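PDB 5ERE: extracellular ligand-binding receptor from Desulfohalobium retbaense DSM 5692, which probably senses small solutes outside the cell, holding 2-oxo-4-methylpentanoic acid in a periplasmic-binding-protein module and cytosine in a separate sensor domain. Local coordinates for residues Asn136-Gly139 / Ser140-Arg144; Leu184-Ala187 / Gly188-Ala191; Ile193-Gln196 / Ala197-Gly201. All blocks are in the same frame, centred on the assembly; numbering follows the deposited sequence.

Interaction 1 of 3, residues Asn136-Gly139 / Ser140-Arg144. With COI (2-oxo-4-methylpentanoic acid), chain B.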
loop_
_atom_site.group_PDB
_atom_site.type_symbol
_atom_site.label_atom_id
_atom_site.label_comp_id
_atom_site.label_asym_id
_atom_site.label_seq_id
_atom_site.Cartn_x
_atom_site.Cartn_y
_atom_site.Cartn_z
ATOM N N ASN A 136 12.613 -14.332 14.944
ATOM C CA ASN A 136 13.745 -13.992 14.112
ATOM C C ASN A 136 13.515 -12.590 13.592
ATOM O O ASN A 136 12.510 -11.978 13.944
ATOM C CB ASN A 136 13.910 -15.005 12.970
ATOM C CG ASN A 136 12.620 -15.258 12.218
ATOM O OD1 ASN A 136 11.923 -14.327 11.819
ATOM N ND2 ASN A 136 12.294 -16.523 12.027
ATOM N N ASN A 137 14.406 -12.074 12.740
ATOM C CA ASN A 137 14.290 -10.673 12.363
ATOM C C ASN A 137 13.022 -10.374 11.512
ATOM O O ASN A 137 12.596 -9.227 11.430
ATOM C CB ASN A 137 15.565 -10.193 11.640
ATOM C CG ASN A 137 15.756 -10.841 10.245
ATOM O OD1 ASN A 137 15.298 -11.945 9.997
ATOM N ND2 ASN A 137 16.472 -10.162 9.364
ATOM N N LEU A 138 12.381 -11.380 10.922
ATOM C CA LEU A 138 11.104 -11.110 10.272
ATOM C C LEU A 138 10.029 -10.841 11.329
ATOM O O LEU A 138 9.282 -9.873 11.227
ATOM C CB LEU A 138 10.663 -12.270 9.354
ATOM C CG LEU A 138 9.321 -12.046 8.622
ATOM C CD1 LEU A 138 9.430 -11.026 7.487
ATOM C CD2 LEU A 138 8.749 -13.342 8.059
ATOM N N GLY A 139 9.921 -11.723 12.313
ATOM C CA GLY A 139 8.966 -11.530 13.395
ATOM C C GLY A 139 9.192 -10.200 14.089
ATOM O O GLY A 139 8.275 -9.398 14.268
ATOM N N SER A 140 10.434 -9.940 14.452
ATOM C CA SER A 140 10.720 -8.766 15.273
ATOM C C SER A 140 10.468 -7.495 14.456
ATOM O O SER A 140 10.011 -6.482 14.975
ATOM C CB SER A 140 12.155 -8.823 15.799
ATOM O OG SER A 140 13.073 -8.543 14.765
ATOM N N SER A 141 10.722 -7.552 13.156
ATOM C CA SER A 141 10.471 -6.385 12.325
ATOM C C SER A 141 8.977 -6.068 12.237
ATOM O O SER A 141 8.577 -4.909 12.327
ATOM C CB SER A 141 11.069 -6.599 10.924
ATOM O OG SER A 141 10.963 -5.415 10.179
ATOM N N TRP A 142 8.156 -7.100 12.060
ATOM C CA TRP A 142 6.710 -6.944 12.052
ATOM C C TRP A 142 6.175 -6.443 13.391
ATOM O O TRP A 142 5.225 -5.670 13.419
ATOM C CB TRP A 142 6.028 -8.269 11.713
ATOM C CG TRP A 142 5.777 -8.449 10.246
ATOM C CD1 TRP A 142 6.501 -9.211 9.368
ATOM C CD2 TRP A 142 4.728 -7.851 9.487
ATOM N NE1 TRP A 142 5.953 -9.129 8.105
ATOM C CE2 TRP A 142 4.860 -8.303 8.154
ATOM C CE3 TRP A 142 3.674 -6.984 9.809
ATOM C CZ2 TRP A 142 3.996 -7.901 7.144
ATOM C CZ3 TRP A 142 2.812 -6.602 8.814
ATOM C CH2 TRP A 142 2.981 -7.051 7.490
ATOM N N ILE A 143 6.758 -6.913 14.494
ATOM C CA ILE A 143 6.329 -6.465 15.826
ATOM C C ILE A 143 6.609 -4.974 15.959
ATOM O O ILE A 143 5.715 -4.203 16.303
ATOM C CB ILE A 143 7.031 -7.251 16.977
ATOM C CG1 ILE A 143 6.287 -8.556 17.231
ATOM C CG2 ILE A 143 7.023 -6.461 18.312
ATOM C CD1 ILE A 143 7.067 -9.590 17.991
ATOM N N ARG A 144 7.835 -4.575 15.644
ATOM C CA ARG A 144 8.255 -3.198 15.816
ATOM C C ARG A 144 7.430 -2.276 14.927
ATOM O O ARG A 144 7.199 -1.126 15.276
ATOM C CB ARG A 144 9.750 -3.051 15.516
HETATM C C1 COI B . 10.870 -13.813 5.057
HETATM O O1 COI B . 11.894 -13.769 5.788
HETATM O O2 COI B . 10.370 -12.782 4.542
HETATM C C2 COI B . 10.279 -15.148 4.753
HETATM O O3 COI B . 9.270 -15.231 4.079
HETATM C C3 COI B . 11.033 -16.337 5.297
HETATM C C4 COI B . 10.251 -17.584 5.082
HETATM C C5 COI B . 11.234 -18.734 5.067
HETATM C C6 COI B . 9.267 -17.641 6.242
#

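Interaction 2 of 3, residues Leu184-Ala187 / Gly188-Ala191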
loop_
_atom_site.group_PDB
_atom_site.type_symbol
_atom_site.label_atom_id
_atom_site.label_comp_id
_atom_site.label_asym_id
_atom_site.label_seq_id
_atom_site.Cartn_x
_atom_site.Cartn_y
_atom_site.Cartn_z
ATOM N N LEU A 184 -0.635 -13.299 13.309
ATOM C CA LEU A 184 0.407 -14.315 13.290
ATOM C C LEU A 184 1.506 -14.038 12.266
ATOM O O LEU A 184 1.256 -14.127 11.063
ATOM C CB LEU A 184 -0.225 -15.653 12.993
ATOM C CG LEU A 184 -1.392 -15.940 13.939
ATOM C CD1 LEU A 184 -2.008 -17.213 13.497
ATOM C CD2 LEU A 184 -0.941 -16.027 15.424
ATOM N N ILE A 185 2.722 -13.726 12.715
ATOM C CA ILE A 185 3.828 -13.608 11.765
ATOM C C ILE A 185 4.427 -15.022 11.629
ATOM O O ILE A 185 5.378 -15.414 12.297
ATOM C CB ILE A 185 4.883 -12.553 12.178
ATOM C CG1 ILE A 185 4.219 -11.217 12.558
ATOM C CG2 ILE A 185 5.855 -12.317 11.032
ATOM C CD1 ILE A 185 3.197 -10.672 11.533
ATOM N N SER A 186 3.802 -15.771 10.731
ATOM C CA SER A 186 3.949 -17.203 10.606
ATOM C C SER A 186 3.861 -17.638 9.144
ATOM O O SER A 186 3.136 -17.056 8.328
ATOM C CB SER A 186 2.846 -17.949 11.387
ATOM O OG SER A 186 2.638 -17.433 12.678
ATOM N N ALA A 187 4.566 -18.709 8.835
ATOM C CA ALA A 187 4.314 -19.441 7.611
ATOM C C ALA A 187 3.365 -20.604 7.946
ATOM O O ALA A 187 2.368 -20.404 8.654
ATOM C CB ALA A 187 5.645 -19.916 6.981
ATOM N N GLY A 188 3.646 -21.806 7.460
ATOM C CA GLY A 188 2.677 -22.901 7.559
ATOM C C GLY A 188 2.337 -23.328 8.995
ATOM O O GLY A 188 1.276 -23.909 9.219
ATOM N N GLU A 189 3.231 -23.046 9.947
ATOM C CA GLU A 189 3.066 -23.462 11.343
ATOM C C GLU A 189 1.838 -22.769 11.964
ATOM O O GLU A 189 1.381 -23.132 13.053
ATOM C CB GLU A 189 4.339 -23.162 12.191
ATOM C CG GLU A 189 4.633 -21.676 12.468
ATOM C CD GLU A 189 5.430 -21.002 11.337
ATOM O OE1 GLU A 189 5.540 -21.615 10.283
ATOM O OE2 GLU A 189 5.962 -19.885 11.547
ATOM N N ALA A 190 1.321 -21.766 11.269
ATOM C CA ALA A 190 0.105 -21.091 11.672
ATOM C C ALA A 190 -1.088 -22.021 11.800
ATOM O O ALA A 190 -1.997 -21.694 12.521
ATOM C CB ALA A 190 -0.232 -19.972 10.704
ATOM N N ALA A 191 -1.110 -23.150 11.104
ATOM C CA ALA A 191 -2.235 -24.082 11.245
ATOM C C ALA A 191 -2.274 -24.714 12.654
ATOM O O ALA A 191 -3.339 -25.006 13.184
ATOM C CB ALA A 191 -2.171 -25.163 10.193
#

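Interaction 3 of 3, residues Ile193-Gln196 / Ala197-Gly201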
loop_
_atom_site.group_PDB
_atom_site.type_symbol
_atom_site.label_atom_id
_atom_site.label_comp_id
_atom_site.label_asym_id
_atom_site.label_seq_id
_atom_site.Cartn_x
_atom_site.Cartn_y
_atom_site.Cartn_z
ATOM N N ILE A 193 -0.720 -23.140 15.390
ATOM C CA ILE A 193 -0.995 -21.989 16.237
ATOM C C ILE A 193 -2.509 -21.752 16.292
ATOM O O ILE A 193 -3.071 -21.641 17.373
ATOM C CB ILE A 193 -0.250 -20.731 15.743
ATOM C CG1 ILE A 193 1.259 -20.939 15.856
ATOM C CG2 ILE A 193 -0.612 -19.522 16.575
ATOM C CD1 ILE A 193 2.120 -19.849 15.125
ATOM N N ALA A 194 -3.157 -21.718 15.129
ATOM C CA ALA A 194 -4.609 -21.540 15.034
ATOM C C ALA A 194 -5.390 -22.567 15.867
ATOM O O ALA A 194 -6.339 -22.210 16.557
ATOM C CB ALA A 194 -5.056 -21.632 13.583
ATOM N N LYS A 195 -4.989 -23.832 15.776
ATOM C CA LYS A 195 -5.677 -24.930 16.452
ATOM C C LYS A 195 -5.657 -24.710 17.950
ATOM O O LYS A 195 -6.703 -24.678 18.602
ATOM C CB LYS A 195 -5.015 -26.269 16.126
ATOM C CG LYS A 195 -5.937 -27.483 16.231
ATOM C CD LYS A 195 -5.238 -28.716 16.790
ATOM C CE LYS A 195 -5.900 -29.992 16.274
ATOM N NZ LYS A 195 -5.365 -31.225 16.906
ATOM N N GLN A 196 -4.444 -24.564 18.476
ATOM C CA GLN A 196 -4.230 -24.437 19.899
ATOM C C GLN A 196 -4.903 -23.180 20.437
ATOM O O GLN A 196 -5.497 -23.205 21.517
ATOM C CB GLN A 196 -2.735 -24.433 20.198
ATOM C CG GLN A 196 -2.049 -25.742 19.807
ATOM C CD GLN A 196 -0.609 -25.845 20.301
ATOM O OE1 GLN A 196 -0.135 -25.007 21.065
ATOM N NE2 GLN A 196 0.079 -26.894 19.879
ATOM N N ALA A 197 -4.837 -22.087 19.681
ATOM C CA ALA A 197 -5.478 -20.848 20.115
ATOM C C ALA A 197 -7.005 -21.003 20.229
ATOM O O ALA A 197 -7.605 -20.542 21.205
ATOM C CB ALA A 197 -5.131 -19.711 19.172
ATOM N N ARG A 198 -7.631 -21.648 19.246
ATOM C CA ARG A 198 -9.071 -21.870 19.284
ATOM C C ARG A 198 -9.420 -22.845 20.417
ATOM O O ARG A 198 -10.446 -22.685 21.083
ATOM C CB ARG A 198 -9.575 -22.389 17.937
ATOM C CG ARG A 198 -9.537 -21.339 16.801
ATOM C CD ARG A 198 -10.728 -20.410 16.877
ATOM N NE ARG A 198 -10.882 -19.543 15.698
ATOM C CZ ARG A 198 -10.614 -18.237 15.676
ATOM N NH1 ARG A 198 -10.152 -17.605 16.750
ATOM N NH2 ARG A 198 -10.816 -17.543 14.569
ATOM N N GLN A 199 -8.555 -23.830 20.651
ATOM C CA GLN A 199 -8.778 -24.818 21.707
ATOM C C GLN A 199 -8.516 -24.200 23.079
ATOM O O GLN A 199 -9.005 -24.687 24.096
ATOM C CB GLN A 199 -7.896 -26.058 21.489
ATOM C CG GLN A 199 -8.463 -27.039 20.437
ATOM C CD GLN A 199 -7.530 -28.202 20.129
ATOM O OE1 GLN A 199 -6.363 -28.205 20.536
ATOM N NE2 GLN A 199 -8.038 -29.195 19.397
ATOM N N ALA A 200 -7.750 -23.115 23.090
ATOM C CA ALA A 200 -7.467 -22.373 24.304
ATOM C C ALA A 200 -8.535 -21.296 24.588
ATOM O O ALA A 200 -8.399 -20.512 25.540
ATOM C CB ALA A 200 -6.080 -21.741 24.219
ATOM N N GLY A 201 -9.591 -21.265 23.770
ATOM C CA GLY A 201 -10.717 -20.365 23.983
ATOM C C GLY A 201 -10.617 -19.015 23.284
ATOM O O GLY A 201 -11.540 -18.209 23.359
#

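Interaction 1 of 3, residues Asn136-Gly139 / Ser140-Arg144
L138 and W142, one helical turn apart, lie side by side and point the same way, and between them they show how a helix start can serve a ligand pocket. Methyl CD1 of L138 meets the indole at its edge, in the ring plane, 3.9 Å from CD1 of W142. The leucine CG stands anti to the backbone N (chi1 -180°), which carries both methyls toward the 2-oxo-4-methylpentanoic acid: CD1 of L138 is 3.6 Å from O2 of the ligand, and CD2 of L138 is 3.7 Å from its carboxylate carbon C1. Cutting L138 back to an alanine removes both methyls and is likely to open a gap at the indole edge and deprive the carboxylate of its apolar neighbour. At the start of the same helix N136 is the N-cap, its OD1 taking weak bonds from the backbone N of L138 and of G139. S140 N closes the first turn on N136 O at 3.0 Å, while the S140 hydroxyl bonds only weakly to N137 O. The amide of N137 turns to the other lobe, its ND2 bonded to the backbone O of S72. Polar bonds to the ligand come from S72 OG, A95 N and R210 NH2, whereas L138 adds apolar contact beside what is probably a charged carboxylate.

Interaction 2 of 3, residues Leu184-Ala187 / Gly188-Ala191
E189 turns its carboxylate back over the chain through two torsions: CG sits between the backbone N and the carbonyl carbon (chi1 70°), and the chain then bends at chi2 (-86°). OE2 of E189 thereby comes to 3.3 Å from the backbone N of A187, a weak hydrogen bond, and lies 3.5 Å from CA of S186. The other oxygen, OE1, rests 3.7 Å from the methyl of A187. In the chain between A187 and A190, a type I beta turn reverses the direction, closed by A190 N on A187 O at 3.1 Å. The methyl of A190 points back at the residues around the strand end, packing 3.7 Å from CB of S186 just past it. More loosely, CB of A190 lies 4.3 Å from CD1 of L184. This is the strand-to-helix connection of a beta-alpha-beta unit, strand 181-185 passing into helix 190-199. The hydroxyl of Y160 lies beyond the contact and bonds both OG of S186 and OE2 of E189, tying S186 and E189 to one phenol. Buried as it is, the glutamate spends OE2 on a backbone N-H and a tyrosine, partners that would probably compensate for its burial, and the turn gains a weak side-chain bond beside its own backbone bond.

Interaction 3 of 3, residues Ile193-Gln196 / Ala197-Gly201
Q199 N bonds to K195 O at 2.9 Å, the donor lying in the carbonyl plane, and this bond runs beside the contact between the two side chains. With A197 N on I193 O at 2.9 Å and R198 N on A194 O at 3.0 Å, it continues the helical i to i+4 pattern toward the C-terminal end of helix 190-199. One step later the pattern frays: A200 N reaches Q196 O with a bent, weak bond (N-H...O angle 127°). G201 then leaves helical geometry with positive phi (91°), forming a Schellman motif, and its N bonds back to R198 O.

On the flank of this last turn the side chains of K195 and Q199 cross obliquely. With the lysine CG anti to the backbone N, a bend at chi2 (-143°) lays CD and CE along the glutamine amide. CD of K195 meets both amide atoms of Q199, each at 3.9 Å from NE2 and OE1, and CE the NE2 side. The contact is therefore made by the aliphatic part of the lysine. Q199 also lays its own CB 3.4 Å from K195 O, alongside the backbone bond between the two residues. R198 takes a different course: its CG lies 3.3 Å from A194 O, and the chain bends at chi2 and carries the guanidinium to the 202-204 connection, where NH1 bonds to the backbone O of I202 and of A204. On the inner side, A197 packs on L171 of helix 168-175 and A194 on L206 of strand 205-208. Backbone polarity is thus largely settled within the helix, whereas the guanidinium of R198 supplies donors to carbonyls in the connection to the next strand, joining the helix end to what follows it.

Overall arrangement
All three contacts belong to the periplasmic-binding-protein module: interaction 1 falls on the unit 129-134/137-149/154-160, interactions 2 and 3 together on the unit 181-185/190-199/205-208 of the same sheet. Interaction 1 borders the 2-oxo-4-methylpentanoic acid pocket directly; in interaction 2 the side chain of A187 is about 4 Å from the ligand, and in interaction 3 that of I193 is about 12 Å away. Interactions 1 and 2, with centres 14 Å apart, meet where CB of W142 packs 3.6 Å from CG1 of I185. Interactions 2 and 3 share helix 190-199 and touch through I193, whose CD1 lies 3.5 Å from OG of S186. Interactions 1 and 3 do not touch, their nearest atoms being about 11 Å apart, so interaction 2 bridges them.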